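Succinate-semialdehyde dehydrogenase (NAD(P)(+)) (Marinobacter aquaeolei, PDB 3RH9) probably oxidises succinate semialdehyde to succinate with NAD(P)+ as electron acceptor. Local coordinates at residues Trp141-Arg146 against Ala477-Arg482; Thr189-Phe194 against Leu209-Ala214; Ala261-Phe266 against Asn294-His299. One frame throughout, in Å; residues are numbered along the deposited sequence.

Residues 141-146 come first from the N terminus, but their partner, 477-482, arrives only at the C-terminal end, so interaction 1 closes a loop of 330 residues. Both other contacts nest within it, in series: interaction 2 has closed before interaction 3 opens. Interaction 2 joins a helix to the chain leaving an edge strand of the nucleotide-binding sheet, while interaction 3 pairs two parallel strands of the catalytic sheet. These two lie on opposite sides of the chain's centre. Interaction 1 stands apart, in the antiparallel arm that meets the second subunit.

Interaction 1 of 3, residues Trp141-Arg146 against Ala477-Arg482; sequences WTVHYR and AQTVPR
R146 and Q478 meet through polar ends on one face of this antiparallel strand pair. NE and NH2 of R146 both donate to Q478 OE1, at 2.7 and 2.8 Å, gripping one oxygen side-on. OE1 lies in the guanidinium plane, yet the amide is turned 82° against that plane, and NE approaches from above the carbonyl plane of the amide. Folding of the arginine at chi2 (-70°) brings the guanidinium over H144 CB. A methionine in place of R146 has neither donor, and Q478 OE1 would probably be left without its mates, the amide then held from its NE2 side. On the opposite face P481 CB sits over the six-membered ring of W141, 3.5 Å from its centroid in a CH-pi contact, and T479 CG2 touches the ring edge at CE3 (3.6 Å). Paired N-H...O bonds link T142 with V480 and H144 with Q478, setting the register behind these side chains.

Farther out, P136 O accepts from W141 NE1, and Q478 NE2 bonds to A432 O and F437 O of the second subunit. Strand 130-131 flanks strand 140-147, while T479 and P481 make backbone bonds to the second subunit, as in the oligomerisation arm of aldehyde dehydrogenases.

Interaction 2 of 3, residues Thr189-Phe194 against Leu209-Ala214; sequences TMIAFF and LVMGKA
F194 and L209 bring the two backbones together, their CA atoms 7.7 Å apart, where helix 188-197 passes the chain leaving strand 207-209, with no hydrogen bond between the two segments. The arrangement belongs to a beta-alpha-beta crossover of the Rossmann-like nucleotide-binding domain: strand 178-181 leads through the helix into strand 207-209, which lies parallel beside it at the edge of the sheet. Packing of helix on sheet is here wholly apolar, and one leucine does much of the work. L209 CB stands over the centre of the F194 ring in a CH-pi contact, 3.7 Å from the centroid and 11° off the ring normal. Its two methyls then part company. CD2 rests against the same ring at F194 CD2 (3.7 Å), whereas CD1 reaches M190 CG at 3.6 Å, the two side chains lying alongside and running in opposite directions.

M190 and M211 are both selenomethionine in this crystal. Beyond the segments, I180 of the adjacent strand touches both M190 and F194, and the Y15 ring meets that of F194, so the leucine's partners are themselves packed. Past L209 the chain supplies one more apolar group. M211 SE lies 3.9 Å from I191 CD1, and the bend at chi3 (108°) turns the terminal CE of M211 to M190 CB, at 4.0 Å.

Interaction 3 of 3, residues Ala261-Phe266 against Asn294-His299; sequences APFIVF and NRIFVH
I264 sets CG1 beside its backbone N (chi1 -61°), which brings that atom to 4.1 Å from F297 CB, and F297 CG, likewise beside its own N (chi1 -71°), directs the ring so that its edge meets P262, CE1 lying 4.0 Å from P262 CB. The two strands, 262-265 and 295-299, form a beta-alpha-beta unit with helix 271-283, in the mixed sheet of the catalytic domain. Their short axes run parallel within 15°. F297 CE1 also lies over the rim of the R295 guanidinium face. A bend at chi3 carries R295 back across the proline, where NH2 comes 3.6 Å from P262 CG. That nitrogen is held by N260 O and G409 O, which give its buried polar end partners.

F263 and I296 pack on the other face, against L278 of the connecting helix. Between the faces, backbone bonds pass back and forth in the parallel pattern, from F263 N donating to R295 O at one end to H299 N donating to V265 O at the other. The A261 side chain lies about 12 Å from that of E256, the predicted active-site residue. At this end A261 O takes two donors, N294 N at 2.7 Å and R295 N at 2.9 Å.

Interaction 1 of 3, residues Trp141-Arg146 against Ala477-Arg482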
# COMPACT_ATOMS: atom_id res chain seq x y z
N TRP A 141 -20.24 -15.24 -2.78
CA TRP A 141 -19.26 -14.25 -2.33
C TRP A 141 -19.16 -13.02 -3.22
O TRP A 141 -18.83 -13.11 -4.39
CB TRP A 141 -17.87 -14.88 -2.20
CG TRP A 141 -17.79 -15.96 -1.20
CD1 TRP A 141 -18.36 -17.19 -1.27
CD2 TRP A 141 -17.07 -15.92 0.04
NE1 TRP A 141 -18.06 -17.92 -0.15
CE2 TRP A 141 -17.26 -17.17 0.67
CE3 TRP A 141 -16.29 -14.96 0.68
CZ2 TRP A 141 -16.70 -17.47 1.90
CZ3 TRP A 141 -15.73 -15.26 1.89
CH2 TRP A 141 -15.94 -16.50 2.49
N THR A 142 -19.43 -11.87 -2.64
CA THR A 142 -19.33 -10.66 -3.43
C THR A 142 -18.24 -9.73 -2.92
O THR A 142 -18.08 -9.54 -1.72
CB THR A 142 -20.68 -9.93 -3.51
OG1 THR A 142 -21.65 -10.80 -4.10
CG2 THR A 142 -20.57 -8.69 -4.37
N VAL A 143 -17.50 -9.16 -3.86
CA VAL A 143 -16.44 -8.23 -3.53
C VAL A 143 -16.82 -6.82 -3.96
O VAL A 143 -17.08 -6.56 -5.13
CB VAL A 143 -15.11 -8.66 -4.19
CG1 VAL A 143 -14.08 -7.56 -4.05
CG2 VAL A 143 -14.61 -9.95 -3.59
N HIS A 144 -16.85 -5.90 -3.01
CA HIS A 144 -17.18 -4.51 -3.29
C HIS A 144 -15.95 -3.63 -3.14
O HIS A 144 -15.03 -3.94 -2.40
CB HIS A 144 -18.23 -4.00 -2.31
CG HIS A 144 -19.57 -4.65 -2.47
ND1 HIS A 144 -19.91 -5.82 -1.83
CD2 HIS A 144 -20.65 -4.29 -3.20
CE1 HIS A 144 -21.15 -6.15 -2.15
NE2 HIS A 144 -21.63 -5.23 -2.97
N TYR A 145 -15.94 -2.52 -3.85
CA TYR A 145 -14.87 -1.55 -3.67
C TYR A 145 -15.46 -0.24 -3.13
O TYR A 145 -15.96 0.58 -3.90
CB TYR A 145 -14.10 -1.39 -4.98
CG TYR A 145 -13.56 -2.71 -5.47
CD1 TYR A 145 -12.43 -3.27 -4.91
CD2 TYR A 145 -14.22 -3.43 -6.47
CE1 TYR A 145 -11.94 -4.49 -5.33
CE2 TYR A 145 -13.75 -4.66 -6.89
CZ TYR A 145 -12.60 -5.19 -6.32
OH TYR A 145 -12.12 -6.40 -6.73
N ARG A 146 -15.46 -0.08 -1.81
CA ARG A 146 -16.02 1.11 -1.16
C ARG A 146 -15.03 2.28 -1.19
O ARG A 146 -13.81 2.08 -1.22
CB ARG A 146 -16.35 0.84 0.33
CG ARG A 146 -17.00 -0.48 0.65
CD ARG A 146 -18.39 -0.54 0.13
NE ARG A 146 -19.05 -1.77 0.51
CZ ARG A 146 -20.22 -2.17 0.01
NH1 ARG A 146 -20.85 -1.42 -0.88
NH2 ARG A 146 -20.76 -3.31 0.41
N ALA A 477 -11.33 -2.60 -0.53
CA ALA A 477 -12.05 -3.77 -1.00
C ALA A 477 -12.78 -4.37 0.19
O ALA A 477 -12.28 -4.33 1.30
CB ALA A 477 -11.11 -4.78 -1.62
N GLN A 478 -13.98 -4.88 -0.03
CA GLN A 478 -14.77 -5.42 1.05
C GLN A 478 -15.37 -6.71 0.55
O GLN A 478 -16.08 -6.72 -0.47
CB GLN A 478 -15.89 -4.45 1.46
CG GLN A 478 -16.62 -4.83 2.73
CD GLN A 478 -17.83 -3.93 3.03
OE1 GLN A 478 -18.73 -3.81 2.21
NE2 GLN A 478 -17.86 -3.32 4.20
N THR A 479 -15.06 -7.80 1.26
CA THR A 479 -15.62 -9.10 0.93
C THR A 479 -16.88 -9.41 1.73
O THR A 479 -16.89 -9.35 2.96
CB THR A 479 -14.58 -10.22 1.07
OG1 THR A 479 -13.64 -10.12 -0.01
CG2 THR A 479 -15.25 -11.57 0.99
N VAL A 480 -17.96 -9.73 1.02
CA VAL A 480 -19.24 -10.02 1.64
C VAL A 480 -19.79 -11.38 1.21
O VAL A 480 -20.44 -11.49 0.18
CB VAL A 480 -20.29 -8.94 1.28
CG1 VAL A 480 -21.66 -9.31 1.84
CG2 VAL A 480 -19.83 -7.58 1.77
N PRO A 481 -19.52 -12.42 2.00
CA PRO A 481 -20.09 -13.74 1.74
C PRO A 481 -21.52 -13.75 2.23
O PRO A 481 -21.81 -13.16 3.27
CB PRO A 481 -19.27 -14.67 2.63
CG PRO A 481 -18.36 -13.83 3.40
CD PRO A 481 -18.70 -12.41 3.22
N ARG A 482 -22.41 -14.40 1.49
CA ARG A 482 -23.80 -14.47 1.93
C ARG A 482 -24.27 -15.89 2.11
O ARG A 482 -24.17 -16.69 1.20
CB ARG A 482 -24.69 -13.77 0.92
CG ARG A 482 -26.15 -13.76 1.32
CD ARG A 482 -27.03 -13.29 0.20
NE ARG A 482 -28.41 -13.21 0.64
CZ ARG A 482 -29.43 -12.83 -0.12
NH1 ARG A 482 -29.22 -12.49 -1.39
NH2 ARG A 482 -30.65 -12.77 0.39

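Interaction 2 of 3, residues Thr189-Phe194 against Leu209-Ala214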
# COMPACT_ATOMS: atom_id res chain seq x y z
N THR A 189 -2.55 27.90 -9.86
CA THR A 189 -3.05 26.99 -10.86
C THR A 189 -4.17 26.24 -10.18
O THR A 189 -5.19 25.94 -10.78
CB THR A 189 -1.96 26.05 -11.38
OG1 THR A 189 -1.01 26.81 -12.13
CG2 THR A 189 -2.53 25.01 -12.30
N MSE A 190 -3.97 25.97 -8.89
CA MSE A 190 -4.95 25.22 -8.13
C MSE A 190 -6.22 26.04 -7.99
O MSE A 190 -7.34 25.54 -8.18
CB MSE A 190 -4.39 24.84 -6.75
CG MSE A 190 -5.18 23.71 -6.10
SE MSE A 190 -5.17 22.13 -7.27
CE MSE A 190 -6.90 21.41 -6.84
N ILE A 191 -6.05 27.31 -7.65
CA ILE A 191 -7.20 28.18 -7.52
C ILE A 191 -7.98 28.22 -8.84
O ILE A 191 -9.20 28.10 -8.85
CB ILE A 191 -6.80 29.58 -7.03
CG1 ILE A 191 -6.26 29.47 -5.61
CG2 ILE A 191 -8.00 30.50 -7.04
CD1 ILE A 191 -5.76 30.76 -5.06
N ALA A 192 -7.26 28.34 -9.95
CA ALA A 192 -7.88 28.38 -11.28
C ALA A 192 -8.68 27.12 -11.56
O ALA A 192 -9.82 27.18 -12.03
CB ALA A 192 -6.82 28.59 -12.35
N PHE A 193 -8.08 25.98 -11.26
CA PHE A 193 -8.75 24.69 -11.35
C PHE A 193 -10.05 24.66 -10.53
O PHE A 193 -11.10 24.24 -11.02
CB PHE A 193 -7.80 23.58 -10.90
CG PHE A 193 -8.30 22.21 -11.17
CD1 PHE A 193 -9.01 21.94 -12.33
CD2 PHE A 193 -8.06 21.18 -10.28
CE1 PHE A 193 -9.48 20.65 -12.58
CE2 PHE A 193 -8.51 19.89 -10.53
CZ PHE A 193 -9.22 19.62 -11.68
N PHE A 194 -9.99 25.12 -9.28
CA PHE A 194 -11.18 25.13 -8.45
C PHE A 194 -12.21 26.09 -8.99
O PHE A 194 -13.40 25.81 -8.96
CB PHE A 194 -10.86 25.42 -6.99
CG PHE A 194 -10.66 24.19 -6.17
CD1 PHE A 194 -11.70 23.66 -5.44
CD2 PHE A 194 -9.46 23.53 -6.18
CE1 PHE A 194 -11.53 22.51 -4.69
CE2 PHE A 194 -9.28 22.38 -5.44
CZ PHE A 194 -10.32 21.87 -4.69
N LEU A 209 -10.27 23.00 -1.06
CA LEU A 209 -8.95 23.56 -1.24
C LEU A 209 -8.45 24.25 0.03
O LEU A 209 -9.10 25.12 0.57
CB LEU A 209 -8.96 24.54 -2.43
CG LEU A 209 -7.69 25.33 -2.75
CD1 LEU A 209 -6.45 24.44 -2.77
CD2 LEU A 209 -7.85 26.11 -4.07
N VAL A 210 -7.29 23.83 0.50
CA VAL A 210 -6.65 24.48 1.64
C VAL A 210 -5.24 24.91 1.24
O VAL A 210 -4.59 24.25 0.43
CB VAL A 210 -6.60 23.55 2.83
CG1 VAL A 210 -8.01 23.31 3.34
CG2 VAL A 210 -5.97 22.25 2.42
N MSE A 211 -4.79 26.05 1.76
CA MSE A 211 -3.47 26.57 1.44
C MSE A 211 -2.88 27.27 2.62
O MSE A 211 -3.59 27.76 3.48
CB MSE A 211 -3.56 27.57 0.31
CG MSE A 211 -4.69 27.25 -0.61
SE MSE A 211 -4.72 28.40 -2.15
CE MSE A 211 -4.15 27.07 -3.45
N GLY A 212 -1.55 27.31 2.63
CA GLY A 212 -0.83 27.99 3.68
C GLY A 212 0.34 27.17 4.17
O GLY A 212 0.96 26.42 3.41
N LYS A 213 0.64 27.30 5.45
CA LYS A 213 1.84 26.73 6.05
C LYS A 213 1.75 25.21 6.06
O LYS A 213 0.76 24.65 6.51
CB LYS A 213 2.01 27.30 7.47
CG LYS A 213 3.38 27.10 8.06
CD LYS A 213 3.54 27.87 9.38
CE LYS A 213 4.82 27.48 10.12
NZ LYS A 213 6.08 27.83 9.36
N ALA A 214 2.79 24.55 5.57
CA ALA A 214 2.82 23.09 5.48
C ALA A 214 2.59 22.37 6.82
O ALA A 214 1.74 21.49 6.93
CB ALA A 214 4.10 22.64 4.85

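Interaction 3 of 3, residues Ala261-Phe266 against Asn294-His299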
# COMPACT_ATOMS: atom_id res chain seq x y z
N ALA A 261 16.65 8.92 -12.03
CA ALA A 261 16.48 8.19 -13.29
C ALA A 261 17.77 8.02 -14.10
O ALA A 261 18.45 9.00 -14.41
CB ALA A 261 15.38 8.84 -14.14
N PRO A 262 18.09 6.76 -14.45
CA PRO A 262 19.20 6.42 -15.33
C PRO A 262 18.67 6.35 -16.76
O PRO A 262 17.67 5.68 -16.99
CB PRO A 262 19.58 5.01 -14.88
CG PRO A 262 18.49 4.57 -13.93
CD PRO A 262 17.39 5.56 -13.99
N PHE A 263 19.32 7.04 -17.68
CA PHE A 263 18.94 7.05 -19.10
C PHE A 263 20.09 6.40 -19.84
O PHE A 263 21.16 6.99 -19.97
CB PHE A 263 18.74 8.49 -19.54
CG PHE A 263 18.27 8.66 -20.96
CD1 PHE A 263 19.15 8.52 -22.02
CD2 PHE A 263 16.96 9.02 -21.23
CE1 PHE A 263 18.72 8.69 -23.33
CE2 PHE A 263 16.54 9.20 -22.55
CZ PHE A 263 17.42 9.04 -23.59
N ILE A 264 19.89 5.17 -20.31
CA ILE A 264 20.98 4.31 -20.73
C ILE A 264 21.06 4.15 -22.25
O ILE A 264 20.04 3.88 -22.89
CB ILE A 264 20.84 2.91 -20.09
CG1 ILE A 264 20.90 3.02 -18.56
CG2 ILE A 264 21.92 1.98 -20.60
CD1 ILE A 264 20.51 1.76 -17.87
N VAL A 265 22.25 4.31 -22.82
CA VAL A 265 22.42 4.24 -24.27
C VAL A 265 23.47 3.24 -24.77
O VAL A 265 24.66 3.48 -24.66
CB VAL A 265 22.78 5.61 -24.86
CG1 VAL A 265 22.88 5.52 -26.37
CG2 VAL A 265 21.76 6.67 -24.44
N PHE A 266 23.02 2.14 -25.36
CA PHE A 266 23.96 1.15 -25.87
C PHE A 266 24.67 1.53 -27.18
O PHE A 266 24.19 2.40 -27.92
CB PHE A 266 23.31 -0.24 -25.93
CG PHE A 266 23.22 -0.91 -24.60
CD1 PHE A 266 24.28 -1.65 -24.12
CD2 PHE A 266 22.11 -0.74 -23.79
CE1 PHE A 266 24.21 -2.25 -22.88
CE2 PHE A 266 22.05 -1.34 -22.54
CZ PHE A 266 23.10 -2.09 -22.09
N ASN A 294 18.49 11.68 -14.94
CA ASN A 294 19.40 12.30 -13.99
C ASN A 294 20.82 11.81 -14.21
O ASN A 294 21.79 12.55 -14.05
CB ASN A 294 18.94 12.07 -12.55
CG ASN A 294 19.71 12.92 -11.56
OD1 ASN A 294 20.46 12.41 -10.73
ND2 ASN A 294 19.55 14.21 -11.65
N ARG A 295 20.94 10.54 -14.59
CA ARG A 295 22.22 9.93 -14.93
C ARG A 295 22.14 9.40 -16.35
O ARG A 295 21.30 8.55 -16.66
CB ARG A 295 22.55 8.82 -13.94
CG ARG A 295 22.97 9.33 -12.59
CD ARG A 295 23.02 8.23 -11.58
NE ARG A 295 21.73 7.55 -11.49
CZ ARG A 295 21.58 6.29 -11.11
NH1 ARG A 295 22.65 5.59 -10.79
NH2 ARG A 295 20.38 5.72 -11.06
N ILE A 296 22.98 9.91 -17.24
CA ILE A 296 22.99 9.43 -18.62
C ILE A 296 24.16 8.48 -18.82
O ILE A 296 25.31 8.90 -18.85
CB ILE A 296 23.06 10.57 -19.66
CG1 ILE A 296 21.76 11.39 -19.68
CG2 ILE A 296 23.28 10.00 -21.04
CD1 ILE A 296 21.60 12.29 -18.52
N PHE A 297 23.86 7.19 -18.91
CA PHE A 297 24.90 6.20 -19.12
C PHE A 297 25.08 5.98 -20.62
O PHE A 297 24.15 5.60 -21.32
CB PHE A 297 24.54 4.89 -18.43
CG PHE A 297 24.62 4.95 -16.93
CD1 PHE A 297 23.51 5.26 -16.17
CD2 PHE A 297 25.82 4.67 -16.28
CE1 PHE A 297 23.58 5.31 -14.79
CE2 PHE A 297 25.89 4.72 -14.91
CZ PHE A 297 24.77 5.03 -14.16
N VAL A 298 26.29 6.22 -21.11
CA VAL A 298 26.59 6.00 -22.51
C VAL A 298 27.75 5.03 -22.73
O VAL A 298 28.78 5.09 -22.04
CB VAL A 298 26.85 7.31 -23.24
CG1 VAL A 298 27.13 7.04 -24.70
CG2 VAL A 298 25.64 8.21 -23.10
N HIS A 299 27.57 4.14 -23.69
CA HIS A 299 28.59 3.17 -24.01
C HIS A 299 29.84 3.84 -24.60
O HIS A 299 29.75 4.73 -25.45
CB HIS A 299 28.04 2.13 -24.97
CG HIS A 299 28.89 0.91 -25.06
ND1 HIS A 299 29.93 0.79 -25.95
CD2 HIS A 299 28.86 -0.24 -24.35
CE1 HIS A 299 30.50 -0.39 -25.79
NE2 HIS A 299 29.87 -1.04 -24.84